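Probable fatty acyl-CoA transferase Rv3272 (Mycobacterium tuberculosis, PDB 5YX6) binds fatty acyl-CoAs of varying chain length, palmitoyl-CoA most tightly, and probably acts as a homodimeric family III CoA transferase in fatty acid metabolism. Local coordinates at residues Arg119-Leu125 against Val198-Val202; Asn347-Leu351 against Val362-Arg368. The contacts are given in a common frame with arbitrary orientation. Residue numbers count along the deposited sequence, not the author numbering.

From the N terminus, the chain reaches contact 1 first: Arg119-Leu125, where helix 115-121 turns into strand 126-131, meets Val198-Val202, closing a 72-residue excursion that includes the long helix 173-196. Contact 2 closes a much shorter loop, the hairpin of strands 350-353 and 360-363, with 10 residues between its segments. The two are in series, neither nested nor crossed, their nearest atoms about 18 Å apart. Contact 1 sits at the start of strand 201-205, one of the two outermost strands of the Rossmann-fold domain's parallel sheet within this chain; contact 2 zips the open end of the hairpin and ties the chain after strand 360-363 back to the exit of helix 342-346. Both also touch the second subunit.

Contact 1 (Arg119-Leu125 against Val198-Val202); sequences RSRNPNL and VADVV
The Arg119 side chain makes the polar link here, reaching from the last turn of helix 115-121 to the carbonyl of Ala199. Its NH1 donates to Ala199 O at 2.7 Å (154°), and Arg119 NH2 adds a weak bond to the same Ala199 O at 3.0 Å, so this oxygen lies at the guanidinium edge. The rotamer is m, t, p with chi4 near 81°. Arg119 NH1 also stands 3.2 Å from Leu125 O. Over one face of the guanidinium lies Val201, its CG2 3.8 Å from Arg119 NE.

Past the helix, Asn122 to Leu125 form a type I beta turn, closed by Leu125 N to Asn122 O at 3.1 Å. An Asx turn is superimposed on it: with chi1 t, Asn122 OD1 accepts from Asn124 N at 3.1 Å. The turn's backbone packs on Ala199, whose CB points toward it and lies 3.3 Å from Pro123 O and 3.7 Å from both Asn124 C and Leu125 O. The nearest CA pair is Asn124-Ala199, 5.3 Å. Val198-Val202 is extended, and Asp200 OD1 accepts from Val201 N at 2.8 Å.

Asn124 also lines, with Arg193, Glu194 and Gly197, the site of a bound benzamidine that was probably picked up from the crystallisation liquor. This is the helix-to-strand turn before strand 126-131, packed on the residues that lead into the neighbouring parallel strand 201-205, in a Rossmann-type alpha/beta domain. Helix 173-196 packs against Val198, Asp200 and Val202, and Val202 itself pairs antiparallel with a strand of the second subunit, so the sheet runs on across the dimer interface.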
ATOM      1  N   ARG A 119      18.142   7.261 -22.795  1.00 37.16           N
ATOM      2  CA  ARG A 119      19.283   6.528 -22.256  1.00 38.12           C
ATOM      3  C   ARG A 119      20.485   6.452 -23.197  1.00 41.27           C
ATOM      4  O   ARG A 119      21.615   6.280 -22.740  1.00 38.53           O
ATOM      5  CB  ARG A 119      18.850   5.122 -21.868  1.00 36.01           C
ATOM      6  CG  ARG A 119      18.029   5.080 -20.596  1.00 35.96           C
ATOM      7  CD  ARG A 119      17.194   3.833 -20.552  1.00 37.95           C
ATOM      8  NE  ARG A 119      18.013   2.627 -20.550  1.00 42.60           N
ATOM      9  CZ  ARG A 119      18.603   2.129 -19.470  1.00 44.47           C
ATOM     10  NH1 ARG A 119      18.488   2.758 -18.305  1.00 39.41           N
ATOM     11  NH2 ARG A 119      19.324   1.020 -19.563  1.00 43.88           N
ATOM     12  N   SER A 120      20.257   6.606 -24.499  1.00 42.89           N
ATOM     13  CA  SER A 120      21.368   6.626 -25.452  1.00 45.98           C
ATOM     14  C   SER A 120      22.226   7.867 -25.220  1.00 43.31           C
ATOM     15  O   SER A 120      23.439   7.836 -25.404  1.00 51.76           O
ATOM     16  CB  SER A 120      20.869   6.590 -26.898  1.00 49.54           C
ATOM     17  OG  SER A 120      19.898   7.593 -27.135  1.00 52.90           O
ATOM     18  N   ARG A 121      21.580   8.948 -24.793  1.00 46.86           N
ATOM     19  CA  ARG A 121      22.259  10.206 -24.502  1.00 41.40           C
ATOM     20  C   ARG A 121      22.884  10.227 -23.106  1.00 45.50           C
ATOM     21  O   ARG A 121      23.967  10.775 -22.923  1.00 43.86           O
ATOM     22  CB  ARG A 121      21.278  11.368 -24.638  1.00 41.78           C
ATOM     23  CG  ARG A 121      20.615  11.452 -26.002  1.00 43.42           C
ATOM     24  CD  ARG A 121      19.460  12.445 -25.984  1.00 43.88           C
ATOM     25  NE  ARG A 121      19.916  13.780 -25.605  1.00 47.06           N
ATOM     26  CZ  ARG A 121      20.056  14.797 -26.449  1.00 50.56           C
ATOM     27  NH1 ARG A 121      19.754  14.645 -27.738  1.00 43.81           N
ATOM     28  NH2 ARG A 121      20.488  15.971 -25.999  1.00 44.18           N
ATOM     29  N   ASN A 122      22.186   9.657 -22.124  1.00 41.70           N
ATOM     30  CA  ASN A 122      22.631   9.679 -20.731  1.00 39.68           C
ATOM     31  C   ASN A 122      22.689   8.266 -20.139  1.00 41.26           C
ATOM     32  O   ASN A 122      21.678   7.747 -19.661  1.00 41.17           O
ATOM     33  CB  ASN A 122      21.701  10.582 -19.902  1.00 42.44           C
ATOM     34  CG  ASN A 122      22.114  10.697 -18.429  1.00 43.65           C
ATOM     35  OD1 ASN A 122      23.111  10.116 -17.985  1.00 42.48           O
ATOM     36  ND2 ASN A 122      21.336  11.461 -17.666  1.00 36.44           N
ATOM     37  N   PRO A 123      23.878   7.643 -20.153  1.00 40.59           N
ATOM     38  CA  PRO A 123      24.074   6.264 -19.677  1.00 41.83           C
ATOM     39  C   PRO A 123      23.816   6.054 -18.173  1.00 37.86           C
ATOM     40  O   PRO A 123      23.737   4.908 -17.731  1.00 33.30           O
ATOM     41  CB  PRO A 123      25.563   5.989 -19.980  1.00 36.53           C
ATOM     42  CG  PRO A 123      25.997   7.085 -20.907  1.00 40.64           C
ATOM     43  CD  PRO A 123      25.139   8.264 -20.595  1.00 39.57           C
ATOM     44  N   ASN A 124      23.672   7.133 -17.409  1.00 33.86           N
ATOM     45  CA  ASN A 124      23.423   7.019 -15.976  1.00 36.09           C
ATOM     46  C   ASN A 124      21.953   7.236 -15.621  1.00 33.21           C
ATOM     47  O   ASN A 124      21.579   7.227 -14.450  1.00 32.83           O
ATOM     48  CB  ASN A 124      24.298   8.006 -15.193  1.00 33.97           C
ATOM     49  CG  ASN A 124      25.761   7.593 -15.147  1.00 40.10           C
ATOM     50  OD1 ASN A 124      26.088   6.407 -15.208  1.00 44.47           O
ATOM     51  ND2 ASN A 124      26.645   8.570 -15.015  1.00 42.18           N
ATOM     52  N   LEU A 125      21.124   7.428 -16.639  1.00 32.76           N
ATOM     53  CA  LEU A 125      19.718   7.746 -16.423  1.00 33.15           C
ATOM     54  C   LEU A 125      18.866   6.531 -16.055  1.00 28.32           C
ATOM     55  O   LEU A 125      18.834   5.526 -16.762  1.00 29.92           O
ATOM     56  CB  LEU A 125      19.131   8.422 -17.660  1.00 32.88           C
ATOM     57  CG  LEU A 125      17.690   8.891 -17.477  1.00 34.33           C
ATOM     58  CD1 LEU A 125      17.629   9.959 -16.403  1.00 34.64           C
ATOM     59  CD2 LEU A 125      17.151   9.419 -18.783  1.00 35.89           C
ATOM     60  N   VAL A 198      25.019  -0.022 -12.868  1.00 32.00           N
ATOM     61  CA  VAL A 198      23.922  -0.328 -13.783  1.00 33.34           C
ATOM     62  C   VAL A 198      22.773   0.688 -13.651  1.00 30.26           C
ATOM     63  O   VAL A 198      22.222   0.879 -12.562  1.00 34.94           O
ATOM     64  CB  VAL A 198      23.369  -1.752 -13.527  1.00 31.26           C
ATOM     65  CG1 VAL A 198      22.265  -2.067 -14.516  1.00 30.40           C
ATOM     66  CG2 VAL A 198      24.478  -2.782 -13.659  1.00 34.24           C
ATOM     67  N   ALA A 199      22.399   1.314 -14.764  1.00 30.51           N
ATOM     68  CA  ALA A 199      21.282   2.259 -14.806  1.00 30.46           C
ATOM     69  C   ALA A 199      20.065   1.601 -15.459  1.00 30.63           C
ATOM     70  O   ALA A 199      20.060   1.342 -16.653  1.00 33.47           O
ATOM     71  CB  ALA A 199      21.674   3.535 -15.554  1.00 29.97           C
ATOM     72  N   ASP A 200      19.035   1.338 -14.664  1.00 32.54           N
ATOM     73  CA  ASP A 200      17.967   0.420 -15.049  1.00 33.24           C
ATOM     74  C   ASP A 200      16.704   1.073 -15.607  1.00 31.50           C
ATOM     75  O   ASP A 200      16.513   2.288 -15.520  1.00 29.69           O
ATOM     76  CB  ASP A 200      17.572  -0.438 -13.838  1.00 33.79           C
ATOM     77  CG  ASP A 200      17.288  -1.884 -14.209  1.00 36.48           C
ATOM     78  OD1 ASP A 200      17.026  -2.171 -15.400  1.00 36.81           O
ATOM     79  OD2 ASP A 200      17.302  -2.735 -13.297  1.00 35.87           O
ATOM     80  N   VAL A 201      15.862   0.242 -16.212  1.00 31.65           N
ATOM     81  CA  VAL A 201      14.483   0.609 -16.513  1.00 32.89           C
ATOM     82  C   VAL A 201      13.525  -0.084 -15.543  1.00 32.46           C
ATOM     83  O   VAL A 201      13.510  -1.314 -15.424  1.00 29.72           O
ATOM     84  CB  VAL A 201      14.080   0.257 -17.945  1.00 28.39           C
ATOM     85  CG1 VAL A 201      12.630   0.653 -18.168  1.00 25.85           C
ATOM     86  CG2 VAL A 201      15.017   0.947 -18.949  1.00 28.62           C
ATOM     87  N   VAL A 202      12.704   0.719 -14.884  1.00 26.03           N
ATOM     88  CA  VAL A 202      11.833   0.241 -13.838  1.00 29.36           C
ATOM     89  C   VAL A 202      10.361   0.388 -14.252  1.00 34.14           C
ATOM     90  O   VAL A 202       9.973   1.407 -14.827  1.00 30.83           O
ATOM     91  CB  VAL A 202      12.138   1.013 -12.536  1.00 29.29           C
ATOM     92  CG1 VAL A 202      11.003   0.929 -11.575  1.00 33.78           C
ATOM     93  CG2 VAL A 202      13.422   0.496 -11.916  1.00 27.57           C
TER

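Contact 2 (Asn347-Leu351 against Val362-Arg368); sequences NDLTL and VIRTPAR
Five hydrogen bonds join these segments, three from Arg364. Its side chain (p, t, t) donates through NH2 to Asn347 O at 2.8 Å and through NE to Asp348 O at 2.9 Å, satisfying carbonyls at the exit of helix 342-346 (Asp348 phi 55°). Arg364 NH1 bonds Thr365 O and Pro366 O, both at 3.1 Å. Arg364 NH2 also salt-bridges Asp208 of the second subunit; Asn347 ND2 donates to this Asp208 and to Tyr133 O of that subunit. Asn347 O lies over one face of the Arg368 guanidinium, 3.6 Å from Arg368 NH1; Asp348 OD2, 4.2 Å from Arg368 NH2, is too far for a salt bridge.

Backbone bonds are Arg364 N to Leu349 O (3.0 Å), Leu351 N to Val362 O (2.8 Å) and Val362 N to Leu351 O (2.9 Å). Leu351-Val362 is the antiparallel hydrogen-bonded pair (CA-CA 5.4 Å), Thr350-Ile363 the non-hydrogen-bonded one (4.5 Å).

Leu349 CD2 covers one Arg364 guanidinium face, 3.8 Å from Arg364 NH2, and Leu351 CD1 meets Val362 CG2 at 4.0 Å. This open end of a beta hairpin is braced by a buried arginine; Phe344 of helix 342-346 packs on Leu349 and Thr350, and Arg368 pairs antiparallel with a strand of the second subunit.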
ATOM      1  N   ASN A 347       1.576  10.766  17.070  1.00 37.51           N
ATOM      2  CA  ASN A 347       2.434  10.324  15.972  1.00 34.33           C
ATOM      3  C   ASN A 347       2.873  11.446  15.038  1.00 35.37           C
ATOM      4  O   ASN A 347       3.583  11.198  14.061  1.00 31.80           O
ATOM      5  CB  ASN A 347       1.737   9.236  15.163  1.00 29.77           C
ATOM      6  CG  ASN A 347       1.819   7.889  15.829  1.00 32.44           C
ATOM      7  OD1 ASN A 347       2.217   7.787  16.979  1.00 37.87           O
ATOM      8  ND2 ASN A 347       1.434   6.846  15.114  1.00 38.58           N
ATOM      9  N   ASP A 348       2.456  12.670  15.351  1.00 35.85           N
ATOM     10  CA  ASP A 348       2.953  13.852  14.671  1.00 31.94           C
ATOM     11  C   ASP A 348       2.757  13.701  13.162  1.00 36.05           C
ATOM     12  O   ASP A 348       3.703  13.779  12.366  1.00 34.21           O
ATOM     13  CB  ASP A 348       4.422  14.066  15.037  1.00 36.41           C
ATOM     14  CG  ASP A 348       4.935  15.418  14.622  1.00 49.42           C
ATOM     15  OD1 ASP A 348       4.097  16.291  14.300  1.00 53.31           O
ATOM     16  OD2 ASP A 348       6.175  15.610  14.632  1.00 56.10           O
ATOM     17  N   LEU A 349       1.511  13.454  12.779  1.00 31.93           N
ATOM     18  CA  LEU A 349       1.198  13.019  11.433  1.00 27.76           C
ATOM     19  C   LEU A 349       0.902  14.164  10.461  1.00 32.40           C
ATOM     20  O   LEU A 349       0.716  13.928   9.274  1.00 29.77           O
ATOM     21  CB  LEU A 349       0.014  12.065  11.486  1.00 29.09           C
ATOM     22  CG  LEU A 349       0.357  10.630  11.853  1.00 30.42           C
ATOM     23  CD1 LEU A 349      -0.868   9.905  12.397  1.00 29.86           C
ATOM     24  CD2 LEU A 349       0.888   9.930  10.614  1.00 25.82           C
ATOM     25  N   THR A 350       0.854  15.394  10.961  1.00 32.36           N
ATOM     26  CA  THR A 350       0.442  16.528  10.140  1.00 32.85           C
ATOM     27  C   THR A 350       1.550  17.565   9.929  1.00 36.94           C
ATOM     28  O   THR A 350       2.477  17.668  10.730  1.00 36.82           O
ATOM     29  CB  THR A 350      -0.792  17.228  10.736  1.00 34.53           C
ATOM     30  OG1 THR A 350      -0.486  17.726  12.043  1.00 41.53           O
ATOM     31  CG2 THR A 350      -1.959  16.251  10.823  1.00 32.89           C
ATOM     32  N   LEU A 351       1.446  18.318   8.836  1.00 34.77           N
ATOM     33  CA  LEU A 351       2.309  19.479   8.590  1.00 44.79           C
ATOM     34  C   LEU A 351       1.506  20.684   8.121  1.00 41.31           C
ATOM     35  O   LEU A 351       0.421  20.539   7.553  1.00 37.39           O
ATOM     36  CB  LEU A 351       3.369  19.185   7.519  1.00 39.44           C
ATOM     37  CG  LEU A 351       4.016  17.816   7.385  1.00 41.37           C
ATOM     38  CD1 LEU A 351       4.088  17.444   5.907  1.00 38.34           C
ATOM     39  CD2 LEU A 351       5.406  17.836   8.011  1.00 44.30           C
ATOM     40  N   VAL A 362      -1.722  19.180   6.082  1.00 33.07           N
ATOM     41  CA  VAL A 362      -1.661  17.938   5.317  1.00 33.93           C
ATOM     42  C   VAL A 362      -0.983  16.831   6.121  1.00 34.55           C
ATOM     43  O   VAL A 362      -0.397  17.085   7.175  1.00 34.26           O
ATOM     44  CB  VAL A 362      -0.922  18.124   3.958  1.00 38.67           C
ATOM     45  CG1 VAL A 362      -1.563  19.238   3.140  1.00 28.14           C
ATOM     46  CG2 VAL A 362       0.570  18.391   4.157  1.00 33.08           C
ATOM     47  N   ILE A 363      -1.067  15.607   5.607  1.00 30.91           N
ATOM     48  CA  ILE A 363      -0.501  14.428   6.263  1.00 35.08           C
ATOM     49  C   ILE A 363       0.868  14.048   5.681  1.00 35.29           C
ATOM     50  O   ILE A 363       1.032  14.005   4.458  1.00 34.28           O
ATOM     51  CB  ILE A 363      -1.453  13.227   6.142  1.00 34.35           C
ATOM     52  CG1 ILE A 363      -2.782  13.540   6.833  1.00 35.07           C
ATOM     53  CG2 ILE A 363      -0.805  11.970   6.707  1.00 31.93           C
ATOM     54  CD1 ILE A 363      -3.825  12.493   6.612  1.00 38.54           C
ATOM     55  N   ARG A 364       1.845  13.789   6.548  1.00 27.26           N
ATOM     56  CA  ARG A 364       3.192  13.421   6.104  1.00 32.13           C
ATOM     57  C   ARG A 364       3.262  12.009   5.513  1.00 32.77           C
ATOM     58  O   ARG A 364       2.329  11.217   5.659  1.00 28.26           O
ATOM     59  CB  ARG A 364       4.187  13.541   7.266  1.00 30.64           C
ATOM     60  CG  ARG A 364       3.923  12.593   8.418  1.00 24.68           C
ATOM     61  CD  ARG A 364       5.122  12.491   9.345  1.00 28.35           C
ATOM     62  NE  ARG A 364       4.789  11.744  10.561  1.00 32.28           N
ATOM     63  CZ  ARG A 364       4.827  10.419  10.655  1.00 28.36           C
ATOM     64  NH1 ARG A 364       5.214   9.691   9.610  1.00 24.53           N
ATOM     65  NH2 ARG A 364       4.497   9.823  11.799  1.00 27.56           N
ATOM     66  N   THR A 365       4.369  11.712   4.830  1.00 30.78           N
ATOM     67  CA  THR A 365       4.644  10.357   4.361  1.00 28.04           C
ATOM     68  C   THR A 365       5.019   9.488   5.576  1.00 31.60           C
ATOM     69  O   THR A 365       5.577   9.986   6.553  1.00 28.04           O
ATOM     70  CB  THR A 365       5.765  10.338   3.281  1.00 34.11           C
ATOM     71  OG1 THR A 365       6.907  11.077   3.738  1.00 35.08           O
ATOM     72  CG2 THR A 365       5.258  10.951   1.971  1.00 30.28           C
ATOM     73  N   PRO A 366       4.703   8.185   5.518  1.00 30.37           N
ATOM     74  CA  PRO A 366       4.740   7.337   6.716  1.00 24.64           C
ATOM     75  C   PRO A 366       6.127   6.990   7.269  1.00 28.48           C
ATOM     76  O   PRO A 366       6.274   6.990   8.488  1.00 25.12           O
ATOM     77  CB  PRO A 366       4.026   6.056   6.258  1.00 24.33           C
ATOM     78  CG  PRO A 366       4.084   6.079   4.765  1.00 30.30           C
ATOM     79  CD  PRO A 366       4.078   7.511   4.365  1.00 28.84           C
ATOM     80  N   ALA A 367       7.123   6.730   6.428  1.00 27.71           N
ATOM     81  CA  ALA A 367       8.422   6.292   6.947  1.00 25.89           C
ATOM     82  C   ALA A 367       9.177   7.409   7.674  1.00 28.94           C
ATOM     83  O   ALA A 367       9.232   8.542   7.196  1.00 27.99           O
ATOM     84  CB  ALA A 367       9.273   5.733   5.830  1.00 23.68           C
ATOM     85  N   ARG A 368       9.761   7.060   8.823  1.00 24.90           N
ATOM     86  CA  ARG A 368      10.493   7.988   9.691  1.00 28.97           C
ATOM     87  C   ARG A 368      11.968   7.589   9.888  1.00 30.21           C
ATOM     88  O   ARG A 368      12.304   6.408   9.860  1.00 30.86           O
ATOM     89  CB  ARG A 368       9.805   8.053  11.048  1.00 31.26           C
ATOM     90  CG  ARG A 368       8.279   8.018  10.968  1.00 38.33           C
ATOM     91  CD  ARG A 368       7.623   8.409  12.298  1.00 38.15           C
ATOM     92  NE  ARG A 368       7.755   9.821  12.636  1.00 36.72           N
ATOM     93  CZ  ARG A 368       7.328  10.347  13.781  1.00 36.61           C
ATOM     94  NH1 ARG A 368       6.755   9.575  14.695  1.00 40.69           N
ATOM     95  NH2 ARG A 368       7.472  11.642  14.017  1.00 37.59           N
TER